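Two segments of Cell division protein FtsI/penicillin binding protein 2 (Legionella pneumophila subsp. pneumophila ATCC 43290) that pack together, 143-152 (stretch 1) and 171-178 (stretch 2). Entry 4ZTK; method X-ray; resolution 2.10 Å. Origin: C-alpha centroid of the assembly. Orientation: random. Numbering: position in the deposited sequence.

Stretch 1 (143-152) SQEAGVPVIR
Stretch 2 171-178: SDDLQLAM

The most unusual feature is a glycine at the break between two helical segments of stretch 1, with one leucine packing against both segments. Gly-147 is the first residue after helix 143-146 to leave helical phi/psi, and it holds the N-cap position of helix 148-152. Its phi/psi of 101/156 would jam a CB against the carbonyl O of Ala-146, so the backbone itself calls for glycine. Leu-176 (chi1 m, chi2 t) sits as a knob among Ser-143, Gln-144, Val-148 and Ile-151, contacting both helices.

Leu-176 CD1 lies 3.8 Å from Gln-144 CA, 3.7 Å from Gly-147 C and 3.7 Å from Val-148 CG2. Leu-176 CD2 lies 3.8 Å from Ile-151 CB. Val-148 is t; Ile-151 is m, m. Both point toward stretch 2.

The helix of stretch 2 starts at Asp-172 and runs on past Met-178, a selenomethionine. Ser-171 (phi/psi -47/133, chi1 t) caps it: Leu-174 N donates to Ser-171 OG at 3.2 Å. Helices 148-152 and 172-178 run in similar directions, 25° apart, with axes 11.0 Å apart at closest approach. The register pairs Gln-144 CA with Leu-176 CA at 5.5 Å and Val-148 CA with Asp-172 CA at 6.7 Å.

Two side chains of stretch 1 donate to backbone carbonyls of stretch 2. Ser-143 (t) points toward it, and Ser-143 OG donates to Leu-176 O at 3.0 Å. Gln-144 (m, t, chi3 -28°) starts sideways, but its end comes nearer. Gln-144 NE2 donates to Asp-173 O at 2.8 Å, almost linearly at 170°. Asp-173 O also accepts from Ala-177 N at 2.9 Å, so the glutamine bond adds to the helical one.

One water bridges the stretches, donating to Gln-144 O at 2.9 Å and Asp-173 OD1 at 2.8 Å. Asp-173 is m, chi2 -28°. Asp-172 (m, chi2 -11°) packs its CG 3.6 Å from Val-148 CG2. The contact buries 396 Å² in total.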

# COMPACT_ATOMS: atom_id res chain seq x y z
N SER A 143 10.75 12.71 -7.13
CA SER A 143 9.73 13.64 -6.67
C SER A 143 10.15 15.10 -6.82
O SER A 143 9.37 15.93 -7.31
CB SER A 143 9.37 13.35 -5.21
OG SER A 143 8.33 14.21 -4.76
N GLN A 144 11.37 15.41 -6.40
CA GLN A 144 11.85 16.78 -6.45
C GLN A 144 12.02 17.29 -7.88
O GLN A 144 11.75 18.46 -8.16
CB GLN A 144 13.16 16.93 -5.67
CG GLN A 144 12.98 16.75 -4.18
CD GLN A 144 14.30 16.74 -3.43
OE1 GLN A 144 15.33 16.36 -3.98
NE2 GLN A 144 14.26 17.15 -2.17
N GLU A 145 12.44 16.41 -8.77
CA GLU A 145 12.62 16.79 -10.17
C GLU A 145 11.28 16.94 -10.90
O GLU A 145 11.17 17.72 -11.83
CB GLU A 145 13.55 15.81 -10.88
CG GLU A 145 14.97 15.83 -10.32
CD GLU A 145 15.92 14.92 -11.07
OE1 GLU A 145 15.49 14.25 -12.03
OE2 GLU A 145 17.12 14.87 -10.69
N ALA A 146 10.27 16.20 -10.45
CA ALA A 146 8.94 16.29 -11.05
C ALA A 146 8.31 17.64 -10.73
O ALA A 146 7.67 18.25 -11.58
CB ALA A 146 8.05 15.15 -10.55
N GLY A 147 8.49 18.10 -9.50
CA GLY A 147 8.03 19.41 -9.10
C GLY A 147 6.73 19.38 -8.32
O GLY A 147 5.94 18.44 -8.44
N VAL A 148 6.51 20.42 -7.53
CA VAL A 148 5.32 20.51 -6.68
C VAL A 148 3.98 20.44 -7.42
O VAL A 148 3.09 19.70 -6.99
CB VAL A 148 5.39 21.75 -5.75
CG1 VAL A 148 4.06 21.97 -5.04
CG2 VAL A 148 6.52 21.58 -4.75
N PRO A 149 3.81 21.20 -8.53
CA PRO A 149 2.52 21.11 -9.22
C PRO A 149 2.22 19.70 -9.73
O PRO A 149 1.10 19.22 -9.56
CB PRO A 149 2.69 22.07 -10.40
CG PRO A 149 3.71 23.04 -9.94
CD PRO A 149 4.67 22.24 -9.12
N VAL A 150 3.21 19.04 -10.33
CA VAL A 150 3.01 17.71 -10.88
C VAL A 150 2.67 16.70 -9.79
O VAL A 150 1.70 15.94 -9.92
CB VAL A 150 4.26 17.23 -11.66
CG1 VAL A 150 4.12 15.77 -12.05
CG2 VAL A 150 4.48 18.10 -12.89
N ILE A 151 3.46 16.70 -8.73
CA ILE A 151 3.29 15.72 -7.66
C ILE A 151 2.01 15.94 -6.85
O ILE A 151 1.26 15.00 -6.60
CB ILE A 151 4.52 15.68 -6.72
CG1 ILE A 151 5.75 15.15 -7.46
CG2 ILE A 151 4.23 14.81 -5.49
CD1 ILE A 151 5.62 13.69 -7.93
N ARG A 152 1.76 17.17 -6.43
CA ARG A 152 0.57 17.45 -5.63
C ARG A 152 -0.73 17.17 -6.40
O ARG A 152 -1.65 16.56 -5.86
CB ARG A 152 0.56 18.89 -5.12
CG ARG A 152 1.52 19.15 -3.97
CD ARG A 152 1.18 20.46 -3.28
NE ARG A 152 -0.15 20.41 -2.67
CZ ARG A 152 -0.77 21.46 -2.15
NH1 ARG A 152 -0.20 22.65 -2.17
NH2 ARG A 152 -1.98 21.32 -1.62
N SER A 171 10.28 24.71 2.53
CA SER A 171 10.92 24.39 1.25
C SER A 171 10.08 23.43 0.41
O SER A 171 9.57 22.43 0.92
CB SER A 171 12.30 23.80 1.50
OG SER A 171 12.83 23.21 0.33
N ASP A 172 9.92 23.74 -0.87
CA ASP A 172 9.21 22.86 -1.79
C ASP A 172 9.93 21.52 -1.88
O ASP A 172 9.30 20.48 -1.90
CB ASP A 172 9.13 23.47 -3.19
CG ASP A 172 8.02 24.49 -3.33
OD1 ASP A 172 7.17 24.59 -2.42
OD2 ASP A 172 7.99 25.19 -4.36
N ASP A 173 11.25 21.57 -1.93
CA ASP A 173 12.02 20.35 -2.10
C ASP A 173 11.98 19.47 -0.86
O ASP A 173 11.95 18.25 -0.96
CB ASP A 173 13.45 20.66 -2.53
CG ASP A 173 13.52 21.12 -3.98
OD1 ASP A 173 12.64 20.71 -4.76
OD2 ASP A 173 14.44 21.88 -4.33
N LEU A 174 11.95 20.11 0.31
CA LEU A 174 11.86 19.35 1.55
C LEU A 174 10.52 18.62 1.61
O LEU A 174 10.46 17.46 2.00
CB LEU A 174 12.03 20.26 2.76
CG LEU A 174 12.49 19.57 4.04
CD1 LEU A 174 13.82 18.87 3.82
CD2 LEU A 174 12.59 20.55 5.19
N GLN A 175 9.46 19.31 1.20
CA GLN A 175 8.12 18.72 1.24
C GLN A 175 7.91 17.66 0.17
O GLN A 175 7.17 16.70 0.39
CB GLN A 175 7.05 19.81 1.17
CG GLN A 175 7.08 20.72 2.39
CD GLN A 175 5.97 21.75 2.39
OE1 GLN A 175 4.89 21.51 2.93
NE2 GLN A 175 6.24 22.90 1.79
N LEU A 176 8.56 17.82 -0.98
CA LEU A 176 8.54 16.77 -2.00
C LEU A 176 9.32 15.55 -1.51
O LEU A 176 9.00 14.41 -1.85
CB LEU A 176 9.11 17.28 -3.32
CG LEU A 176 8.20 18.26 -4.08
CD1 LEU A 176 8.90 18.81 -5.32
CD2 LEU A 176 6.88 17.59 -4.45
N ALA A 177 10.35 15.79 -0.70
CA ALA A 177 11.11 14.70 -0.10
C ALA A 177 10.23 13.93 0.87
O ALA A 177 10.23 12.70 0.88
CB ALA A 177 12.35 15.24 0.61
N MSE A 178 9.47 14.66 1.67
CA MSE A 178 8.56 14.05 2.63
C MSE A 178 7.46 13.27 1.91
O MSE A 178 7.05 12.20 2.35
CB MSE A 178 7.94 15.10 3.54
CG MSE A 178 8.93 15.80 4.45
SE MSE A 178 8.10 17.21 5.52
CE MSE A 178 7.04 16.10 6.73
O HOH W 1 11.03 21.06 -7.07